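Local coordinates for protein TRAP dicarboxylate transporter-DctP subunit (Desulfovibrio desulfuricans subsp. desulfuricans, PDB 4NHB) that binds sn-glycerol-3-phosphate and, as a periplasmic solute-binding protein of the DctP family, probably delivers it to a TRAP transporter in the inner membrane, at residues E107-F112 and G232-I237; G149-Y154 and R169-N174; T225-L230 and K288-E293. All coordinates share one frame; numbering follows the deposited sequence.

Contact 1: residues E107-F112 and G232-I237; sequences ETPMLF and GHILVI. With G3P (sn-glycerol-3-phosphate), chain P.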
loop_
_atom_site.group_PDB
_atom_site.type_symbol
_atom_site.label_atom_id
_atom_site.label_comp_id
_atom_site.label_asym_id
_atom_site.label_seq_id
_atom_site.Cartn_x
_atom_site.Cartn_y
_atom_site.Cartn_z
ATOM N N GLU A 107 -2.378 2.205 -7.294
ATOM C CA GLU A 107 -3.404 2.798 -6.432
ATOM C C GLU A 107 -4.279 3.868 -7.141
ATOM O O GLU A 107 -4.706 4.825 -6.532
ATOM C CB GLU A 107 -2.735 3.353 -5.152
ATOM C CG GLU A 107 -2.085 2.274 -4.325
ATOM C CD GLU A 107 -1.432 2.741 -3.030
ATOM O OE1 GLU A 107 -1.132 3.951 -2.888
ATOM O OE2 GLU A 107 -1.202 1.860 -2.148
ATOM N N THR A 108 -4.558 3.652 -8.430
ATOM C CA THR A 108 -5.432 4.528 -9.240
ATOM C C THR A 108 -6.744 4.731 -8.533
ATOM O O THR A 108 -7.453 3.757 -8.214
ATOM C CB THR A 108 -5.712 3.883 -10.629
ATOM O OG1 THR A 108 -4.489 3.706 -11.330
ATOM C CG2 THR A 108 -6.674 4.717 -11.482
ATOM N N PRO A 109 -7.076 5.997 -8.217
ATOM C CA PRO A 109 -8.324 6.181 -7.484
ATOM C C PRO A 109 -9.527 5.736 -8.306
ATOM O O PRO A 109 -9.520 5.899 -9.512
ATOM C CB PRO A 109 -8.352 7.687 -7.218
ATOM C CG PRO A 109 -6.905 8.099 -7.210
ATOM C CD PRO A 109 -6.254 7.219 -8.230
ATOM N N MET A 110 -10.517 5.153 -7.658
ATOM C CA MET A 110 -11.765 4.794 -8.338
ATOM C C MET A 110 -11.591 3.758 -9.431
ATOM O O MET A 110 -12.375 3.726 -10.377
ATOM C CB MET A 110 -12.371 6.041 -8.995
ATOM C CG MET A 110 -12.507 7.210 -8.080
ATOM S SD MET A 110 -13.434 6.744 -6.622
ATOM C CE MET A 110 -14.738 5.713 -7.305
ATOM N N LEU A 111 -10.564 2.934 -9.357
ATOM C CA LEU A 111 -10.326 2.030 -10.486
ATOM C C LEU A 111 -10.970 0.648 -10.303
ATOM O O LEU A 111 -11.476 0.061 -11.271
ATOM C CB LEU A 111 -8.846 1.892 -10.756
ATOM C CG LEU A 111 -8.554 0.976 -11.956
ATOM C CD1 LEU A 111 -9.146 1.509 -13.269
ATOM C CD2 LEU A 111 -7.069 0.745 -12.091
ATOM N N PHE A 112 -10.939 0.129 -9.073
ATOM C CA PHE A 112 -11.439 -1.213 -8.787
ATOM C C PHE A 112 -12.753 -1.229 -8.036
ATOM O O PHE A 112 -12.942 -0.490 -7.094
ATOM C CB PHE A 112 -10.391 -2.004 -7.993
ATOM C CG PHE A 112 -9.073 -2.096 -8.699
ATOM C CD1 PHE A 112 -8.987 -2.738 -9.943
ATOM C CD2 PHE A 112 -7.940 -1.501 -8.168
ATOM C CE1 PHE A 112 -7.789 -2.815 -10.634
ATOM C CE2 PHE A 112 -6.726 -1.579 -8.853
ATOM C CZ PHE A 112 -6.658 -2.238 -10.093
ATOM N N GLY A 232 -13.407 4.657 0.291
ATOM C CA GLY A 232 -12.747 3.616 -0.474
ATOM C C GLY A 232 -12.322 4.137 -1.819
ATOM O O GLY A 232 -12.339 3.420 -2.791
ATOM N N HIS A 233 -11.936 5.410 -1.844
ATOM C CA HIS A 233 -11.509 6.102 -3.041
ATOM C C HIS A 233 -10.224 5.552 -3.625
ATOM O O HIS A 233 -9.967 5.690 -4.823
ATOM C CB HIS A 233 -11.320 7.562 -2.720
ATOM C CG HIS A 233 -10.655 7.795 -1.402
ATOM N ND1 HIS A 233 -11.328 7.697 -0.205
ATOM C CD2 HIS A 233 -9.380 8.133 -1.091
ATOM C CE1 HIS A 233 -10.495 7.953 0.791
ATOM N NE2 HIS A 233 -9.308 8.216 0.282
ATOM N N ILE A 234 -9.395 4.974 -2.757
ATOM C CA ILE A 234 -8.175 4.277 -3.176
ATOM C C ILE A 234 -8.038 2.944 -2.404
ATOM O O ILE A 234 -8.345 2.891 -1.220
ATOM C CB ILE A 234 -6.959 5.091 -2.856
ATOM C CG1 ILE A 234 -6.854 6.290 -3.798
ATOM C CG2 ILE A 234 -5.680 4.229 -2.972
ATOM C CD1 ILE A 234 -5.879 7.301 -3.363
ATOM N N LEU A 235 -7.551 1.914 -3.082
ATOM C CA LEU A 235 -7.190 0.641 -2.444
ATOM C C LEU A 235 -5.675 0.615 -2.312
ATOM O O LEU A 235 -4.965 0.676 -3.297
ATOM C CB LEU A 235 -7.673 -0.525 -3.305
ATOM C CG LEU A 235 -7.080 -1.896 -2.984
ATOM C CD1 LEU A 235 -7.421 -2.336 -1.533
ATOM C CD2 LEU A 235 -7.565 -2.924 -3.995
ATOM N N VAL A 236 -5.175 0.565 -1.084
ATOM C CA VAL A 236 -3.759 0.481 -0.899
ATOM C C VAL A 236 -3.230 -0.894 -1.310
ATOM O O VAL A 236 -3.727 -1.932 -0.888
ATOM C CB VAL A 236 -3.348 0.829 0.573
ATOM C CG1 VAL A 236 -1.821 0.746 0.810
ATOM C CG2 VAL A 236 -3.858 2.210 0.947
ATOM N N ILE A 237 -2.213 -0.859 -2.164
ATOM C CA ILE A 237 -1.541 -2.063 -2.660
ATOM C C ILE A 237 -0.051 -1.947 -2.347
ATOM O O ILE A 237 0.596 -0.970 -2.737
ATOM C CB ILE A 237 -1.708 -2.183 -4.178
ATOM C CG1 ILE A 237 -3.189 -2.389 -4.556
ATOM C CG2 ILE A 237 -0.822 -3.307 -4.740
ATOM C CD1 ILE A 237 -3.770 -3.767 -4.167
HETATM O O1 G3P P . 1.131 2.688 -0.971
HETATM C C1 G3P P . 1.226 3.987 -0.463
HETATM C C2 G3P P . 0.681 4.031 0.970
HETATM O O2 G3P P . 1.412 3.139 1.767
HETATM C C3 G3P P . 0.814 5.459 1.522
HETATM O O1P G3P P . -0.155 5.658 2.501
HETATM O O4P G3P P . 0.651 4.070 4.160
HETATM O O2P G3P P . 1.491 6.470 4.241
HETATM O O3P G3P P . -0.846 5.950 4.937
HETATM P P G3P P . 0.324 5.532 4.052
HETATM O O HOH W 1 -7.226 2.149 -6.127
#

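Contact 2: residues G149-Y154 and R169-N174; sequences GFRHFY and RMRVPN. With G3P (sn-glycerol-3-phosphate), chain P.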
loop_
_atom_site.group_PDB
_atom_site.type_symbol
_atom_site.label_atom_id
_atom_site.label_comp_id
_atom_site.label_asym_id
_atom_site.label_seq_id
_atom_site.Cartn_x
_atom_site.Cartn_y
_atom_site.Cartn_z
ATOM N N GLY A 149 -5.855 -2.495 2.067
ATOM C CA GLY A 149 -7.259 -2.200 2.203
ATOM C C GLY A 149 -7.665 -0.867 1.624
ATOM O O GLY A 149 -6.839 0.017 1.434
ATOM N N PHE A 150 -8.964 -0.723 1.350
ATOM C CA PHE A 150 -9.521 0.517 0.908
ATOM C C PHE A 150 -9.378 1.630 1.948
ATOM O O PHE A 150 -9.495 1.384 3.140
ATOM C CB PHE A 150 -11.002 0.327 0.541
ATOM C CG PHE A 150 -11.200 -0.361 -0.807
ATOM C CD1 PHE A 150 -11.102 0.359 -2.002
ATOM C CD2 PHE A 150 -11.452 -1.722 -0.861
ATOM C CE1 PHE A 150 -11.279 -0.279 -3.248
ATOM C CE2 PHE A 150 -11.627 -2.372 -2.104
ATOM C CZ PHE A 150 -11.542 -1.653 -3.285
ATOM N N ARG A 151 -9.127 2.852 1.465
ATOM C CA ARG A 151 -8.918 3.995 2.381
ATOM C C ARG A 151 -10.257 4.630 2.736
ATOM O O ARG A 151 -11.085 4.857 1.854
ATOM C CB ARG A 151 -7.996 5.055 1.759
ATOM C CG ARG A 151 -6.644 4.484 1.226
ATOM C CD ARG A 151 -5.642 5.582 0.849
ATOM N NE ARG A 151 -5.079 6.249 2.019
ATOM C CZ ARG A 151 -3.823 6.135 2.443
ATOM N NH1 ARG A 151 -3.443 6.754 3.542
ATOM N NH2 ARG A 151 -2.933 5.409 1.788
ATOM N N HIS A 152 -10.438 4.909 4.023
ATOM C CA HIS A 152 -11.629 5.557 4.570
ATOM C C HIS A 152 -11.194 6.766 5.393
ATOM O O HIS A 152 -10.105 6.748 5.998
ATOM C CB HIS A 152 -12.387 4.572 5.460
ATOM C CG HIS A 152 -12.750 3.311 4.749
ATOM N ND1 HIS A 152 -13.463 3.320 3.573
ATOM C CD2 HIS A 152 -12.464 2.011 5.008
ATOM C CE1 HIS A 152 -13.637 2.078 3.157
ATOM N NE2 HIS A 152 -13.027 1.261 4.003
ATOM N N PHE A 153 -12.031 7.799 5.423
ATOM C CA PHE A 153 -11.696 9.012 6.174
ATOM C C PHE A 153 -11.807 8.796 7.672
ATOM O O PHE A 153 -12.668 8.059 8.136
ATOM C CB PHE A 153 -12.578 10.192 5.739
ATOM C CG PHE A 153 -12.279 10.656 4.369
ATOM C CD1 PHE A 153 -11.188 11.447 4.132
ATOM C CD2 PHE A 153 -13.068 10.255 3.300
ATOM C CE1 PHE A 153 -10.875 11.865 2.855
ATOM C CE2 PHE A 153 -12.766 10.650 2.029
ATOM C CZ PHE A 153 -11.667 11.470 1.804
ATOM N N TYR A 154 -10.893 9.417 8.413
ATOM C CA TYR A 154 -11.001 9.532 9.852
ATOM C C TYR A 154 -10.853 11.034 10.210
ATOM O O TYR A 154 -10.046 11.732 9.597
ATOM C CB TYR A 154 -9.929 8.694 10.577
ATOM C CG TYR A 154 -8.492 9.011 10.190
ATOM C CD1 TYR A 154 -7.782 9.992 10.862
ATOM C CD2 TYR A 154 -7.836 8.323 9.149
ATOM C CE1 TYR A 154 -6.513 10.293 10.529
ATOM C CE2 TYR A 154 -6.559 8.617 8.819
ATOM C CZ TYR A 154 -5.885 9.613 9.505
ATOM O OH TYR A 154 -4.583 9.948 9.222
ATOM N N ARG A 169 -7.444 20.348 8.332
ATOM C CA ARG A 169 -6.076 19.985 8.060
ATOM C C ARG A 169 -6.007 18.465 8.002
ATOM O O ARG A 169 -5.951 17.815 9.033
ATOM C CB ARG A 169 -5.156 20.491 9.166
ATOM C CG ARG A 169 -5.058 22.018 9.256
ATOM C CD ARG A 169 -4.320 22.450 10.520
ATOM N NE ARG A 169 -3.587 23.699 10.299
ATOM C CZ ARG A 169 -4.136 24.915 10.310
ATOM N NH1 ARG A 169 -3.375 25.987 10.103
ATOM N NH2 ARG A 169 -5.444 25.070 10.534
ATOM N N MET A 170 -6.020 17.884 6.809
ATOM C CA MET A 170 -5.971 16.405 6.749
ATOM C C MET A 170 -4.572 15.885 6.404
ATOM O O MET A 170 -3.933 16.341 5.463
ATOM C CB MET A 170 -6.978 15.853 5.747
ATOM C CG MET A 170 -8.383 16.291 5.944
ATOM S SD MET A 170 -9.165 15.588 7.367
ATOM C CE MET A 170 -9.774 14.060 6.709
ATOM N N ARG A 171 -4.120 14.893 7.144
ATOM C CA ARG A 171 -2.889 14.211 6.774
ATOM C C ARG A 171 -3.027 13.581 5.397
ATOM O O ARG A 171 -4.072 13.066 5.060
ATOM C CB ARG A 171 -2.553 13.132 7.784
ATOM C CG ARG A 171 -1.181 12.489 7.532
ATOM C CD ARG A 171 -1.332 11.079 6.893
ATOM N NE ARG A 171 -0.076 10.573 6.346
ATOM C CZ ARG A 171 0.110 9.323 5.937
ATOM N NH1 ARG A 171 -0.877 8.442 5.999
ATOM N NH2 ARG A 171 1.270 8.968 5.440
ATOM N N VAL A 172 -1.956 13.633 4.621
ATOM C CA VAL A 172 -1.863 12.872 3.391
ATOM C C VAL A 172 -0.464 12.315 3.329
ATOM O O VAL A 172 0.443 12.895 3.892
ATOM C CB VAL A 172 -2.116 13.729 2.129
ATOM C CG1 VAL A 172 -3.514 14.309 2.178
ATOM C CG2 VAL A 172 -1.097 14.826 2.019
ATOM N N PRO A 173 -0.299 11.166 2.680
ATOM C CA PRO A 173 1.045 10.639 2.431
ATOM C C PRO A 173 1.798 11.588 1.515
ATOM O O PRO A 173 1.145 12.240 0.698
ATOM C CB PRO A 173 0.767 9.327 1.691
ATOM C CG PRO A 173 -0.543 8.846 2.214
ATOM C CD PRO A 173 -1.346 10.186 2.336
ATOM N N ASN A 174 3.116 11.640 1.632
ATOM C CA ASN A 174 3.946 12.515 0.793
ATOM C C ASN A 174 4.349 11.805 -0.488
ATOM O O ASN A 174 5.501 11.482 -0.706
ATOM C CB ASN A 174 5.196 12.971 1.545
ATOM C CG ASN A 174 5.867 14.190 0.894
ATOM O OD1 ASN A 174 5.352 14.785 -0.042
ATOM N ND2 ASN A 174 7.020 14.554 1.407
HETATM O O1 G3P P . 1.131 2.688 -0.971
HETATM C C1 G3P P . 1.226 3.987 -0.463
HETATM C C2 G3P P . 0.681 4.031 0.970
HETATM O O2 G3P P . 1.412 3.139 1.767
HETATM C C3 G3P P . 0.814 5.459 1.522
HETATM O O1P G3P P . -0.155 5.658 2.501
HETATM O O4P G3P P . 0.651 4.070 4.160
HETATM O O2P G3P P . 1.491 6.470 4.241
HETATM O O3P G3P P . -0.846 5.950 4.937
HETATM P P G3P P . 0.324 5.532 4.052
HETATM O O HOH W 2 -3.705 8.645 6.900
#

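Contact 3: residues T225-L230 and K288-E293; sequences TPEISL and KGNIHE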
loop_
_atom_site.group_PDB
_atom_site.type_symbol
_atom_site.label_atom_id
_atom_site.label_comp_id
_atom_site.label_asym_id
_atom_site.label_seq_id
_atom_site.Cartn_x
_atom_site.Cartn_y
_atom_site.Cartn_z
ATOM N N THR A 225 -9.713 10.683 16.618
ATOM C CA THR A 225 -10.539 11.083 15.488
ATOM C C THR A 225 -11.612 10.024 15.319
ATOM O O THR A 225 -11.446 9.081 14.554
ATOM C CB THR A 225 -9.716 11.138 14.195
ATOM O OG1 THR A 225 -8.979 9.902 14.022
ATOM C CG2 THR A 225 -8.731 12.282 14.252
ATOM N N PRO A 226 -12.705 10.149 16.059
ATOM C CA PRO A 226 -13.602 8.999 16.194
ATOM C C PRO A 226 -14.529 8.794 15.000
ATOM O O PRO A 226 -15.166 7.749 14.916
ATOM C CB PRO A 226 -14.424 9.337 17.463
ATOM C CG PRO A 226 -13.799 10.542 18.036
ATOM C CD PRO A 226 -13.064 11.246 16.970
ATOM N N GLU A 227 -14.613 9.769 14.108
ATOM C CA GLU A 227 -15.599 9.710 13.042
ATOM C C GLU A 227 -14.959 9.179 11.756
ATOM O O GLU A 227 -14.117 9.817 11.153
ATOM C CB GLU A 227 -16.211 11.084 12.788
ATOM C CG GLU A 227 -16.479 11.933 14.068
ATOM C CD GLU A 227 -17.691 11.496 14.873
ATOM O OE1 GLU A 227 -18.515 10.710 14.368
ATOM O OE2 GLU A 227 -17.824 11.961 16.028
ATOM N N ILE A 228 -15.354 7.992 11.365
ATOM C CA ILE A 228 -14.857 7.435 10.119
ATOM C C ILE A 228 -15.934 7.535 9.049
ATOM O O ILE A 228 -17.113 7.207 9.308
ATOM C CB ILE A 228 -14.455 5.973 10.281
ATOM C CG1 ILE A 228 -13.091 5.863 10.978
ATOM C CG2 ILE A 228 -14.335 5.330 8.888
ATOM C CD1 ILE A 228 -13.068 6.289 12.431
ATOM N N SER A 229 -15.570 7.999 7.863
ATOM C CA SER A 229 -16.517 7.972 6.741
ATOM C C SER A 229 -15.999 7.018 5.662
ATOM O O SER A 229 -14.875 7.132 5.199
ATOM C CB SER A 229 -16.784 9.366 6.166
ATOM O OG SER A 229 -17.602 10.161 7.035
ATOM N N LEU A 230 -16.828 6.050 5.306
ATOM C CA LEU A 230 -16.463 5.074 4.301
ATOM C C LEU A 230 -16.482 5.731 2.955
ATOM O O LEU A 230 -17.473 6.315 2.561
ATOM C CB LEU A 230 -17.426 3.901 4.347
ATOM C CG LEU A 230 -17.395 3.206 5.701
ATOM C CD1 LEU A 230 -18.304 1.990 5.715
ATOM C CD2 LEU A 230 -15.978 2.808 6.089
ATOM N N LYS A 288 -16.970 3.723 20.867
ATOM C CA LYS A 288 -17.280 5.146 20.780
ATOM C C LYS A 288 -16.865 5.751 19.454
ATOM O O LYS A 288 -16.856 6.969 19.321
ATOM C CB LYS A 288 -16.603 5.914 21.923
ATOM C CG LYS A 288 -16.697 5.202 23.256
ATOM C CD LYS A 288 -16.191 6.065 24.401
ATOM C CE LYS A 288 -16.371 5.359 25.727
ATOM N NZ LYS A 288 -17.782 4.946 25.910
ATOM N N GLY A 289 -16.514 4.913 18.476
ATOM C CA GLY A 289 -16.281 5.399 17.133
ATOM C C GLY A 289 -17.594 5.499 16.370
ATOM O O GLY A 289 -18.562 4.800 16.689
ATOM N N ASN A 290 -17.631 6.355 15.356
ATOM C CA ASN A 290 -18.783 6.431 14.474
ATOM C C ASN A 290 -18.400 6.126 13.026
ATOM O O ASN A 290 -17.293 6.435 12.578
ATOM C CB ASN A 290 -19.411 7.820 14.566
ATOM C CG ASN A 290 -20.079 8.081 15.922
ATOM O OD1 ASN A 290 -20.077 7.220 16.812
ATOM N ND2 ASN A 290 -20.637 9.284 16.087
ATOM N N ILE A 291 -19.316 5.505 12.297
ATOM C CA ILE A 291 -19.115 5.305 10.879
ATOM C C ILE A 291 -20.195 6.037 10.129
ATOM O O ILE A 291 -21.366 5.877 10.419
ATOM C CB ILE A 291 -19.135 3.806 10.495
ATOM C CG1 ILE A 291 -17.970 3.098 11.206
ATOM C CG2 ILE A 291 -19.054 3.655 8.986
ATOM C CD1 ILE A 291 -17.950 1.578 11.058
ATOM N N HIS A 292 -19.786 6.813 9.144
ATOM C CA HIS A 292 -20.701 7.630 8.396
ATOM C C HIS A 292 -20.689 7.224 6.945
ATOM O O HIS A 292 -19.782 6.532 6.475
ATOM C CB HIS A 292 -20.311 9.099 8.511
ATOM C CG HIS A 292 -20.245 9.591 9.919
ATOM N ND1 HIS A 292 -21.298 9.470 10.800
ATOM C CD2 HIS A 292 -19.249 10.199 10.605
ATOM C CE1 HIS A 292 -20.955 9.987 11.967
ATOM N NE2 HIS A 292 -19.718 10.438 11.874
ATOM N N GLU A 293 -21.710 7.698 6.248
ATOM C CA GLU A 293 -21.899 7.437 4.839
ATOM C C GLU A 293 -21.868 8.775 4.117
ATOM O O GLU A 293 -22.746 9.628 4.320
ATOM C CB GLU A 293 -23.253 6.732 4.609
ATOM C CG GLU A 293 -23.425 6.229 3.186
ATOM C CD GLU A 293 -22.769 4.876 2.962
ATOM O OE1 GLU A 293 -21.529 4.825 2.772
ATOM O OE2 GLU A 293 -23.509 3.863 2.989
#

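Contact 1: residues E107-F112 and G232-I237
The glycerol end of the sn-glycerol-3-phosphate pocket is built where the loop 107-112 lies against the start of strand 235-243. Glu107 carries the contact. Its CG stands anti to the carbonyl carbon, and beyond CG the chain is extended (chi2 -179°), so the carboxylate reaches past Leu235 O and Val236 to the ligand. OE2 accepts two bonds. One comes from Ile237 N at 2.9 Å, on the anti lone pair of Glu107 OE2. The other comes from the ligand hydroxyl O1, 2.7 Å from Glu107 OE2. OE1 is held by Thr94 and Tyr178. The carboxylate is therefore gripped at both oxygens, and its rotation is largely fixed. CG1 of Val236 lies 3.2 Å from Glu107 OE2 and lines the same corner of the pocket.

Further along, the loop makes a type II turn from Thr108 to Leu111. Met110 N donates to His233 O at 2.9 Å, from above the carbonyl plane. The same oxygen meets Pro109 CA at 3.2 Å in a CA-H...O contact. The Pro109 ring and the Ile234 side chain lie side by side, with CG of Pro109 3.9 Å from CG1 of Ile234. CG2 of Ile234 packs against CB of Glu107. A water joins the backbones between these points: it donates to Thr108 O and accepts from Leu235 N. At the far end Phe112 CD2 approaches Leu235 CD2 at 4.4 Å, and helix 115-122 also packs on both side chains. The His233 ring has its polar partners outside the two segments: ND1 bonds to Ser231 and NE2 to Asp210. The whole belongs to the ligand cleft of a family 7 (DctP) periplasmic solute-binding protein, where Glu107 accepts the O1 hydroxyl.

Contact 2: residues G149-Y154 and R169-N174
Met170 makes the first touch of segment 169-174. Its chain is bent at chi2 and chi3, which brings CE to 3.9 Å from CD1 of Phe153, the two side chains crossing at about a right angle. The same methyl rests near Tyr154 O. Arg171 follows. Its CG is anti to the backbone N (chi1 -173°), and the chain bends at chi2 before running out to the phosphate. NH1 of Arg171 donates to ligand O3P at 2.7 Å, and NH2 of Arg171 to O2P at 2.8 Å. Both bonds are nearly straight. Arg171 and Arg151 together bind the phosphate in the cleft of this DctP-family solute-binding protein, from strands of different sheets. Arg151 NH2 donates to ligand O1P at 2.9 Å and Arg151 NH1 to ligand O3P at 3.1 Å. O3P thus takes one bond from each guanidinium. The two like charges come close, with Arg151 NH1 3.9 Å from Arg171 NH1; the phosphate between them probably offsets the repulsion. Asp210 forms a salt bridge with Arg151 NE, a second partner for this charge. A water accepts from Arg171 NH1 and is hydrogen-bonded to Tyr154 OH, in the plane of the tyrosine ring. That ring lies obliquely across the Arg171 chain. Pro173 comes last. Its CG sits 3.2 Å from ligand O1P and 3.8 Å from Arg151 NH1.

Contact 3: residues T225-L230 and K288-E293
His292, Leu230 and Glu227 have the largest surface buried by the pairing of the parallel strands 227-229 and 290-292. His292 and Glu227 share one face of the sheet. NE2 of His292 donates to OE1 of Glu227 at 2.8 Å. Glu227 bends at chi2 (-76°) to bring its carboxylate back to the ring. The two planes are only 13° apart, yet OE1 is met from above the carboxylate plane while it lies near the plane of the ring. OG of Ser229, on the same face, lies at the ring edge and 3.3 Å from CB of His292. CB of Asn290 is also close to OE1 of Glu227.

Ile291 points to the opposite face, and Leu230, just after Ser229, crosses it obliquely. CG of Leu230 meets CG2 of Ile291 at 3.7 Å. Helix 252-286 packs against both through Lys281.

The backbone holds the pair in register. Asn290 N donates to Pro226 O, Ile228 N to Asn290 O at 2.8 Å, and His292 N to Ile228 O at 2.7 Å, nearly along the C=O axis. Leu230 N donates to His292 O at 3.2 Å, a longer bond. On its other side, strand 227-229 pairs with strand 146-155, so 290-292 extends that sheet.

The contact lies near the surface, and the Ile228 side chain is about 14 Å from the ligand. A polar His292-Glu227 bond sits on one face, and an apolar Leu230-Ile291 contact lies at the end of the pairing. The nearby carboxylate would be expected to favour a protonated imidazole.

Overall arrangement
From the N terminus, the loop 107-112 comes first, and contact 1 closes a long loop by pairing it with 232-237. Contact 2 closes a short loop within that span, between strands 146-155 and 169-172. Contact 3 opens at 225-230, just before the second half of contact 1, and closes only at 288-293, so contacts 1 and 3 cross. Contacts 2 and 3 follow in series. Strand 146-155 joins all three: it neighbours both 235-243 and 227-229 in the large mixed sheet. Contacts 1 and 2 both touch the ligand, while contact 3 adds a strand at the outer part of that sheet.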